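Local structure of membrane-bound lytic murein transglycosylase (Agrobacterium tumefaciens, 2PNW) at residues 52-57 and 295-299; 82-88 and 358-364. The protein probably cleaves the glycan strands of bacterial peptidoglycan as a lytic transglycosylase, releasing products with 1,6-anhydromuramoyl ends. All coordinates share one frame; numbering follows the deposited sequence.

Contact 1: residues 52-57 and 295-299; sequences ITAAEL and TFGLP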
ATOM      1  N   ILE A  52      -2.037 -13.137  14.971  1.00 20.54           N
ATOM      2  CA  ILE A  52      -3.487 -13.229  14.774  1.00 20.01           C
ATOM      3  C   ILE A  52      -3.856 -13.926  13.462  1.00 19.27           C
ATOM      4  O   ILE A  52      -3.454 -13.479  12.385  1.00 19.57           O
ATOM      5  CB  ILE A  52      -4.161 -11.850  14.813  1.00 20.25           C
ATOM      6  CG1 ILE A  52      -3.717 -11.065  16.063  1.00 21.05           C
ATOM      7  CG2 ILE A  52      -5.684 -12.023  14.749  1.00 20.13           C
ATOM      8  CD1 ILE A  52      -4.340 -11.557  17.359  1.00 22.89           C
ATOM      9  N   THR A  53      -4.631 -15.009  13.542  1.00 18.61           N
ATOM     10  CA  THR A  53      -4.962 -15.749  12.324  1.00 17.82           C
ATOM     11  C   THR A  53      -6.145 -15.128  11.599  1.00 17.58           C
ATOM     12  O   THR A  53      -6.977 -14.446  12.213  1.00 17.45           O
ATOM     13  CB  THR A  53      -5.302 -17.232  12.622  1.00 17.73           C
ATOM     14  OG1 THR A  53      -6.561 -17.305  13.294  1.00 16.62           O
ATOM     15  CG2 THR A  53      -4.197 -17.875  13.512  1.00 16.40           C
ATOM     16  N   ALA A  54      -6.240 -15.401  10.298  1.00 18.08           N
ATOM     17  CA  ALA A  54      -7.433 -15.033   9.526  1.00 18.06           C
ATOM     18  C   ALA A  54      -8.717 -15.629  10.113  1.00 18.65           C
ATOM     19  O   ALA A  54      -9.759 -14.974  10.100  1.00 17.80           O
ATOM     20  CB  ALA A  54      -7.285 -15.455   8.077  1.00 18.21           C
ATOM     21  N   ALA A  55      -8.661 -16.871  10.603  1.00 18.77           N
ATOM     22  CA  ALA A  55      -9.826 -17.453  11.288  1.00 18.81           C
ATOM     23  C   ALA A  55     -10.259 -16.660  12.523  1.00 19.02           C
ATOM     24  O   ALA A  55     -11.456 -16.524  12.781  1.00 20.36           O
ATOM     25  CB  ALA A  55      -9.575 -18.913  11.670  1.00 18.71           C
ATOM     26  N   GLU A  56      -9.305 -16.150  13.291  1.00 19.07           N
ATOM     27  CA  GLU A  56      -9.624 -15.309  14.467  1.00 19.80           C
ATOM     28  C   GLU A  56     -10.283 -13.996  14.025  1.00 18.99           C
ATOM     29  O   GLU A  56     -11.270 -13.551  14.607  1.00 18.51           O
ATOM     30  CB  GLU A  56      -8.372 -15.051  15.313  1.00 20.22           C
ATOM     31  CG  GLU A  56      -7.991 -16.297  16.152  1.00 21.63           C
ATOM     32  CD  GLU A  56      -6.638 -16.223  16.845  1.00 22.88           C
ATOM     33  OE1 GLU A  56      -5.678 -15.577  16.352  1.00 23.98           O
ATOM     34  OE2 GLU A  56      -6.537 -16.835  17.927  1.00 26.98           O
ATOM     35  N   LEU A  57      -9.738 -13.396  12.976  1.00 19.48           N
ATOM     36  CA  LEU A  57     -10.349 -12.197  12.380  1.00 18.94           C
ATOM     37  C   LEU A  57     -11.787 -12.460  11.928  1.00 19.09           C
ATOM     38  O   LEU A  57     -12.671 -11.635  12.146  1.00 18.77           O
ATOM     39  CB  LEU A  57      -9.523 -11.706  11.194  1.00 19.98           C
ATOM     40  CG  LEU A  57     -10.133 -10.582  10.312  1.00 19.96           C
ATOM     41  CD1 LEU A  57     -10.286  -9.264  11.071  1.00 22.81           C
ATOM     42  CD2 LEU A  57      -9.341 -10.388   9.025  1.00 21.72           C
ATOM     43  N   THR A 295      -1.397  -9.147  10.349  1.00 18.94           N
ATOM     44  CA  THR A 295      -2.378  -9.845   9.529  1.00 17.49           C
ATOM     45  C   THR A 295      -3.332  -8.810   8.937  1.00 17.58           C
ATOM     46  O   THR A 295      -3.811  -7.943   9.666  1.00 18.05           O
ATOM     47  CB  THR A 295      -3.188 -10.850  10.407  1.00 17.39           C
ATOM     48  OG1 THR A 295      -2.272 -11.744  11.074  1.00 17.92           O
ATOM     49  CG2 THR A 295      -4.172 -11.658   9.547  1.00 16.99           C
ATOM     50  N   PHE A 296      -3.596  -8.889   7.627  1.00 16.45           N
ATOM     51  CA  PHE A 296      -4.563  -7.990   6.979  1.00 16.90           C
ATOM     52  C   PHE A 296      -5.961  -8.068   7.596  1.00 16.72           C
ATOM     53  O   PHE A 296      -6.375  -9.121   8.102  1.00 16.86           O
ATOM     54  CB  PHE A 296      -4.680  -8.289   5.480  1.00 16.01           C
ATOM     55  CG  PHE A 296      -3.413  -8.008   4.690  1.00 18.03           C
ATOM     56  CD1 PHE A 296      -2.629  -6.894   4.959  1.00 21.42           C
ATOM     57  CD2 PHE A 296      -3.038  -8.854   3.660  1.00 19.85           C
ATOM     58  CE1 PHE A 296      -1.453  -6.626   4.211  1.00 22.72           C
ATOM     59  CE2 PHE A 296      -1.859  -8.596   2.899  1.00 20.97           C
ATOM     60  CZ  PHE A 296      -1.076  -7.484   3.186  1.00 18.74           C
ATOM     61  N   GLY A 297      -6.681  -6.952   7.541  1.00 16.71           N
ATOM     62  CA  GLY A 297      -8.075  -6.927   7.957  1.00 17.11           C
ATOM     63  C   GLY A 297      -8.296  -6.494   9.393  1.00 17.39           C
ATOM     64  O   GLY A 297      -9.428  -6.249   9.773  1.00 18.02           O
ATOM     65  N   LEU A 298      -7.239  -6.447  10.197  1.00 17.16           N
ATOM     66  CA  LEU A 298      -7.378  -6.073  11.605  1.00 18.54           C
ATOM     67  C   LEU A 298      -7.520  -4.558  11.756  1.00 18.34           C
ATOM     68  O   LEU A 298      -6.923  -3.815  10.976  1.00 17.81           O
ATOM     69  CB  LEU A 298      -6.168  -6.553  12.394  1.00 18.85           C
ATOM     70  CG  LEU A 298      -6.236  -8.049  12.664  1.00 21.55           C
ATOM     71  CD1 LEU A 298      -4.879  -8.527  13.085  1.00 24.96           C
ATOM     72  CD2 LEU A 298      -7.281  -8.293  13.765  1.00 23.69           C
ATOM     73  N   PRO A 299      -8.322  -4.103  12.737  1.00 18.36           N
ATOM     74  CA  PRO A 299      -8.440  -2.663  12.981  1.00 18.22           C
ATOM     75  C   PRO A 299      -7.242  -2.110  13.743  1.00 18.12           C
ATOM     76  O   PRO A 299      -6.729  -2.768  14.666  1.00 17.75           O
ATOM     77  CB  PRO A 299      -9.725  -2.533  13.851  1.00 16.87           C
ATOM     78  CG  PRO A 299     -10.344  -3.928  13.860  1.00 18.54           C
ATOM     79  CD  PRO A 299      -9.192  -4.877  13.647  1.00 18.41           C
TER
HETATM   80  O   HOH W   1      -0.964 -10.942  13.358  1.00 23.17           O
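I52 meets the 295-299 loop with both its backbone and its branched side chain. Its carbonyl O takes a very short hydrogen bond of 2.5 Å from T295 OG1, and a water that accepts from I52 N (2.9 Å) donates to the same hydroxyl. Threonine suits the spot because its hydroxyl donates to I52 O and accepts from the water and from G48 N, while its methyl CG2 lies against the carbonyl of I52 and the start of the helix. CG2 of I52 is anti to the backbone N (chi1 of CG1 -50°), and CB, CG1 and CG2 all lie around L298 CD1, which is 3.8 Å from I52 CB. T53 and E56 then form a capping box at the head of helix 54-66. E56 N donates to T53 OG1 (3.0 Å), and T53 N donates to E56 OE1, whose fellow oxygen OE2 makes a salt bridge with R369. The start of the helix lies beside a segment of the 3D domain, a family of the double-psi beta-barrel clan, where T295 to L298 make a type II turn leading into strand 299-304. A54, small and buried, lets the first helical turn lie near T295 CG2. One turn on, L57 reaches the bend: with its CG anti to the backbone N (chi1 171°), the two methyls lie along one side of the turn. L57 CD2 sits 3.4 Å from F296 O, while L57 CD1 lies as close to G297 O, a buried carbonyl oxygen with no hydrogen-bonding partner in the model. G297 has the positive phi (95°) that glycine readily adopts at this turn position, and its bare CA permits the approach of L57 CD2. The same methyl that meets G297 O, L57 CD1, also touches L298 CD2 at 4.2 Å.

Contact 2: residues 82-88 and 358-364; sequences NSVPFRI and FYILLPR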
ATOM      1  N   ASN A  82     -16.563  -6.099  21.248  1.00 24.53           N
ATOM      2  CA  ASN A  82     -16.098  -7.280  20.521  1.00 24.40           C
ATOM      3  C   ASN A  82     -14.592  -7.348  20.251  1.00 24.25           C
ATOM      4  O   ASN A  82     -14.091  -8.325  19.669  1.00 24.10           O
ATOM      5  CB  ASN A  82     -16.898  -7.414  19.222  1.00 24.12           C
ATOM      6  CG  ASN A  82     -18.354  -7.708  19.477  1.00 26.21           C
ATOM      7  OD1 ASN A  82     -18.691  -8.690  20.153  1.00 25.74           O
ATOM      8  ND2 ASN A  82     -19.236  -6.850  18.962  1.00 23.54           N
ATOM      9  N   SER A  83     -13.865  -6.329  20.700  1.00 24.22           N
ATOM     10  CA  SER A  83     -12.417  -6.321  20.539  1.00 24.46           C
ATOM     11  C   SER A  83     -11.716  -5.727  21.762  1.00 24.26           C
ATOM     12  O   SER A  83     -12.344  -5.049  22.592  1.00 23.96           O
ATOM     13  CB  SER A  83     -12.026  -5.566  19.269  1.00 24.67           C
ATOM     14  OG  SER A  83     -12.275  -4.167  19.398  1.00 25.60           O
ATOM     15  N   VAL A  84     -10.416  -5.983  21.865  1.00 23.81           N
ATOM     16  CA  VAL A  84      -9.597  -5.462  22.961  1.00 24.53           C
ATOM     17  C   VAL A  84      -8.399  -4.721  22.376  1.00 24.65           C
ATOM     18  O   VAL A  84      -7.673  -5.298  21.567  1.00 23.79           O
ATOM     19  CB  VAL A  84      -9.087  -6.607  23.851  1.00 25.10           C
ATOM     20  CG1 VAL A  84      -8.202  -6.056  24.992  1.00 25.84           C
ATOM     21  CG2 VAL A  84     -10.251  -7.432  24.399  1.00 25.27           C
ATOM     22  N   PRO A  85      -8.177  -3.448  22.789  1.00 25.21           N
ATOM     23  CA  PRO A  85      -7.094  -2.639  22.232  1.00 25.48           C
ATOM     24  C   PRO A  85      -5.756  -2.839  22.952  1.00 26.28           C
ATOM     25  O   PRO A  85      -5.711  -2.991  24.196  1.00 25.87           O
ATOM     26  CB  PRO A  85      -7.581  -1.201  22.442  1.00 25.83           C
ATOM     27  CG  PRO A  85      -8.553  -1.267  23.605  1.00 25.52           C
ATOM     28  CD  PRO A  85      -8.923  -2.720  23.839  1.00 26.17           C
ATOM     29  N   PHE A  86      -4.683  -2.806  22.168  1.00 26.57           N
ATOM     30  CA  PHE A  86      -3.315  -2.970  22.666  1.00 26.71           C
ATOM     31  C   PHE A  86      -2.427  -1.915  22.012  1.00 27.53           C
ATOM     32  O   PHE A  86      -2.457  -1.752  20.789  1.00 26.42           O
ATOM     33  CB  PHE A  86      -2.770  -4.343  22.273  1.00 26.76           C
ATOM     34  CG  PHE A  86      -3.432  -5.491  22.966  1.00 26.45           C
ATOM     35  CD1 PHE A  86      -2.804  -6.119  24.033  1.00 27.71           C
ATOM     36  CD2 PHE A  86      -4.669  -5.959  22.550  1.00 26.57           C
ATOM     37  CE1 PHE A  86      -3.403  -7.195  24.677  1.00 26.04           C
ATOM     38  CE2 PHE A  86      -5.283  -7.029  23.195  1.00 27.90           C
ATOM     39  CZ  PHE A  86      -4.637  -7.651  24.263  1.00 27.80           C
ATOM     40  N   ARG A  87      -1.653  -1.200  22.821  1.00 27.41           N
ATOM     41  CA  ARG A  87      -0.651  -0.270  22.304  1.00 29.50           C
ATOM     42  C   ARG A  87       0.505  -1.075  21.736  1.00 28.94           C
ATOM     43  O   ARG A  87       1.005  -1.996  22.386  1.00 29.29           O
ATOM     44  CB  ARG A  87      -0.136   0.649  23.423  1.00 29.21           C
ATOM     45  CG  ARG A  87       0.788   1.769  22.950  1.00 30.82           C
ATOM     46  CD  ARG A  87       1.315   2.613  24.140  1.00 33.49           C
ATOM     47  NE  ARG A  87       0.287   3.548  24.611  1.00 40.98           N
ATOM     48  CZ  ARG A  87      -0.354   3.433  25.770  1.00 43.03           C
ATOM     49  NH1 ARG A  87      -0.052   2.438  26.603  1.00 46.95           N
ATOM     50  NH2 ARG A  87      -1.291   4.320  26.102  1.00 43.87           N
ATOM     51  N   ILE A  88       0.916  -0.751  20.519  1.00 29.20           N
ATOM     52  CA  ILE A  88       2.106  -1.369  19.937  1.00 29.43           C
ATOM     53  C   ILE A  88       3.315  -0.483  20.265  1.00 30.82           C
ATOM     54  O   ILE A  88       3.318   0.707  19.952  1.00 30.89           O
ATOM     55  CB  ILE A  88       1.978  -1.557  18.412  1.00 28.98           C
ATOM     56  CG1 ILE A  88       0.772  -2.455  18.082  1.00 28.91           C
ATOM     57  CG2 ILE A  88       3.283  -2.140  17.820  1.00 28.39           C
ATOM     58  CD1 ILE A  88       0.398  -2.474  16.595  1.00 28.47           C
ATOM     59  N   PHE A 358       0.382   3.646  17.577  1.00 26.45           N
ATOM     60  CA  PHE A 358      -0.430   2.568  16.970  1.00 25.90           C
ATOM     61  C   PHE A 358      -1.110   1.729  18.048  1.00 25.34           C
ATOM     62  O   PHE A 358      -0.445   1.282  18.973  1.00 25.42           O
ATOM     63  CB  PHE A 358       0.473   1.633  16.148  1.00 25.60           C
ATOM     64  CG  PHE A 358       0.766   2.122  14.755  1.00 26.04           C
ATOM     65  CD1 PHE A 358       1.217   3.418  14.532  1.00 27.03           C
ATOM     66  CD2 PHE A 358       0.600   1.268  13.668  1.00 25.20           C
ATOM     67  CE1 PHE A 358       1.483   3.878  13.236  1.00 25.92           C
ATOM     68  CE2 PHE A 358       0.882   1.698  12.365  1.00 25.42           C
ATOM     69  CZ  PHE A 358       1.319   3.011  12.149  1.00 26.82           C
ATOM     70  N   TYR A 359      -2.422   1.511  17.941  1.00 25.17           N
ATOM     71  CA  TYR A 359      -3.117   0.582  18.842  1.00 24.69           C
ATOM     72  C   TYR A 359      -3.837  -0.421  17.955  1.00 24.67           C
ATOM     73  O   TYR A 359      -4.574  -0.019  17.062  1.00 25.62           O
ATOM     74  CB  TYR A 359      -4.152   1.292  19.737  1.00 25.47           C
ATOM     75  CG  TYR A 359      -3.656   2.483  20.536  1.00 25.86           C
ATOM     76  CD1 TYR A 359      -3.309   2.344  21.886  1.00 26.55           C
ATOM     77  CD2 TYR A 359      -3.541   3.744  19.950  1.00 25.67           C
ATOM     78  CE1 TYR A 359      -2.857   3.429  22.627  1.00 27.31           C
ATOM     79  CE2 TYR A 359      -3.073   4.851  20.682  1.00 26.67           C
ATOM     80  CZ  TYR A 359      -2.741   4.681  22.026  1.00 27.47           C
ATOM     81  OH  TYR A 359      -2.311   5.777  22.771  1.00 28.33           O
ATOM     82  N   ILE A 360      -3.641  -1.710  18.194  1.00 23.67           N
ATOM     83  CA  ILE A 360      -4.331  -2.737  17.403  1.00 23.37           C
ATOM     84  C   ILE A 360      -5.540  -3.242  18.199  1.00 22.87           C
ATOM     85  O   ILE A 360      -5.483  -3.361  19.444  1.00 23.09           O
ATOM     86  CB  ILE A 360      -3.354  -3.895  16.960  1.00 22.78           C
ATOM     87  CG1 ILE A 360      -4.034  -4.852  15.968  1.00 23.14           C
ATOM     88  CG2 ILE A 360      -2.806  -4.672  18.173  1.00 23.96           C
ATOM     89  CD1 ILE A 360      -3.068  -5.930  15.401  1.00 23.76           C
ATOM     90  N   LEU A 361      -6.647  -3.512  17.510  1.00 22.31           N
ATOM     91  CA  LEU A 361      -7.823  -4.040  18.188  1.00 21.93           C
ATOM     92  C   LEU A 361      -7.888  -5.527  17.887  1.00 22.42           C
ATOM     93  O   LEU A 361      -8.062  -5.923  16.725  1.00 21.53           O
ATOM     94  CB  LEU A 361      -9.106  -3.340  17.740  1.00 21.79           C
ATOM     95  CG  LEU A 361      -9.265  -1.815  17.871  1.00 22.77           C
ATOM     96  CD1 LEU A 361     -10.736  -1.440  17.670  1.00 25.99           C
ATOM     97  CD2 LEU A 361      -8.788  -1.295  19.203  1.00 26.05           C
ATOM     98  N   LEU A 362      -7.720  -6.355  18.916  1.00 22.82           N
ATOM     99  CA  LEU A 362      -7.761  -7.814  18.707  1.00 22.88           C
ATOM    100  C   LEU A 362      -9.138  -8.363  18.984  1.00 23.92           C
ATOM    101  O   LEU A 362      -9.756  -7.986  19.978  1.00 23.94           O
ATOM    102  CB  LEU A 362      -6.736  -8.540  19.587  1.00 22.67           C
ATOM    103  CG  LEU A 362      -5.285  -8.060  19.529  1.00 22.13           C
ATOM    104  CD1 LEU A 362      -4.392  -9.004  20.304  1.00 20.56           C
ATOM    105  CD2 LEU A 362      -4.821  -7.975  18.070  1.00 23.28           C
ATOM    106  N   PRO A 363      -9.614  -9.290  18.129  1.00 25.07           N
ATOM    107  CA  PRO A 363     -10.844 -10.017  18.398  1.00 26.01           C
ATOM    108  C   PRO A 363     -10.740 -10.611  19.804  1.00 27.45           C
ATOM    109  O   PRO A 363      -9.658 -11.095  20.202  1.00 25.58           O
ATOM    110  CB  PRO A 363     -10.812 -11.148  17.364  1.00 26.48           C
ATOM    111  CG  PRO A 363      -9.973 -10.628  16.232  1.00 25.85           C
ATOM    112  CD  PRO A 363      -8.973  -9.719  16.861  1.00 25.52           C
ATOM    113  N   ARG A 364     -11.833 -10.577  20.564  1.00 29.84           N
ATOM    114  CA  ARG A 364     -11.690 -10.847  21.996  1.00 33.16           C
ATOM    115  C   ARG A 364     -11.266 -12.273  22.364  1.00 33.70           C
ATOM    116  O   ARG A 364     -10.554 -12.446  23.350  1.00 34.52           O
ATOM    117  CB  ARG A 364     -12.818 -10.217  22.853  1.00 32.90           C
ATOM    118  CG  ARG A 364     -14.091 -10.985  23.012  1.00 35.96           C
ATOM    119  CD  ARG A 364     -15.171 -10.129  23.737  1.00 35.84           C
ATOM    120  NE  ARG A 364     -14.728  -9.621  25.037  1.00 42.77           N
ATOM    121  CZ  ARG A 364     -14.316  -8.373  25.280  1.00 45.24           C
ATOM    122  NH1 ARG A 364     -13.931  -8.033  26.505  1.00 45.47           N
ATOM    123  NH2 ARG A 364     -14.276  -7.456  24.308  1.00 46.69           N
TER
HETATM  124  O   HOH W   2     -14.827 -10.876  19.080  1.00 40.01           O
HETATM  125  O   HOH W   3       2.853   3.117  18.652  1.00 35.13           O
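R364 swings its guanidinium back over V84, so that V84 CG2 rests against one face of the planar group, 4.0 Å from R364 NH2; the two side chains cross at about a right angle. Next along, L362 meets the F86 ring obliquely, again with the side chains nearly perpendicular, and its branch fills the hollow beside the ring, with L362 CD1 3.6 Å from F86 CE2. The ring stands beside the backbone N (chi1 -69°), which brings its edge near I360 O. At the end of this face the narrow tip of I88, CD1, slips into the notch between I360 CB (4.0 Å) and F358 CB. V84, F86 and I88 with L362, I360 and F358 share one side of an antiparallel pair, strands 83-88 and 358-363, whose axes approach to 4.3 Å and run 149° apart; paired backbone bonds join V84 to L362 and F86 to I360. Strand 353-363, in a region whose family belongs to the double-psi beta-barrel clan, also pairs with 299-304, while 83-89 carries 8-11 on its other edge. P85 suits that arrangement, since at a non-hydrogen-bonded position its nitrogen owes no proton to L361, and its carbonyl still bonds V12. Here the opposite face is tightly packed: the compact proline bump, P85 CB, presses to 3.5 Å from L361 CD2. The other methyl of that leucine, CD1, touches S83 OG, a hydroxyl bonded to F79 O in the preceding helix. Farther along this face R87 and Y359 lie side by side, pointing the same way. The arginine chain bends at chi3, which lays R87 NE 3.7 Å from Y359 CE1 and brings R87 NH2 to the ring's edge, in its plane, with guanidinium and ring planes 66° apart.

From the N terminus the chain passes 52-57, runs down helix 54-66 and helix 72-82, and enters strand 83-89. It then makes a long excursion that includes the MltA-specific insert before returning through 295-299, where contact 1 closes a loop of 237 intervening residues. Contact 2 closes at 358-364, over 269. The segments alternate, so the two closures cross rather than nest, and both bind N-terminal elements to the 3D domain near the chain's end. Their centres are 11 Å apart and they touch: P299 O probably accepts a hydrogen bond from L361 N (2.9 Å), E56 O packs on P363 CG, and I52 CD1 on L362 CD2.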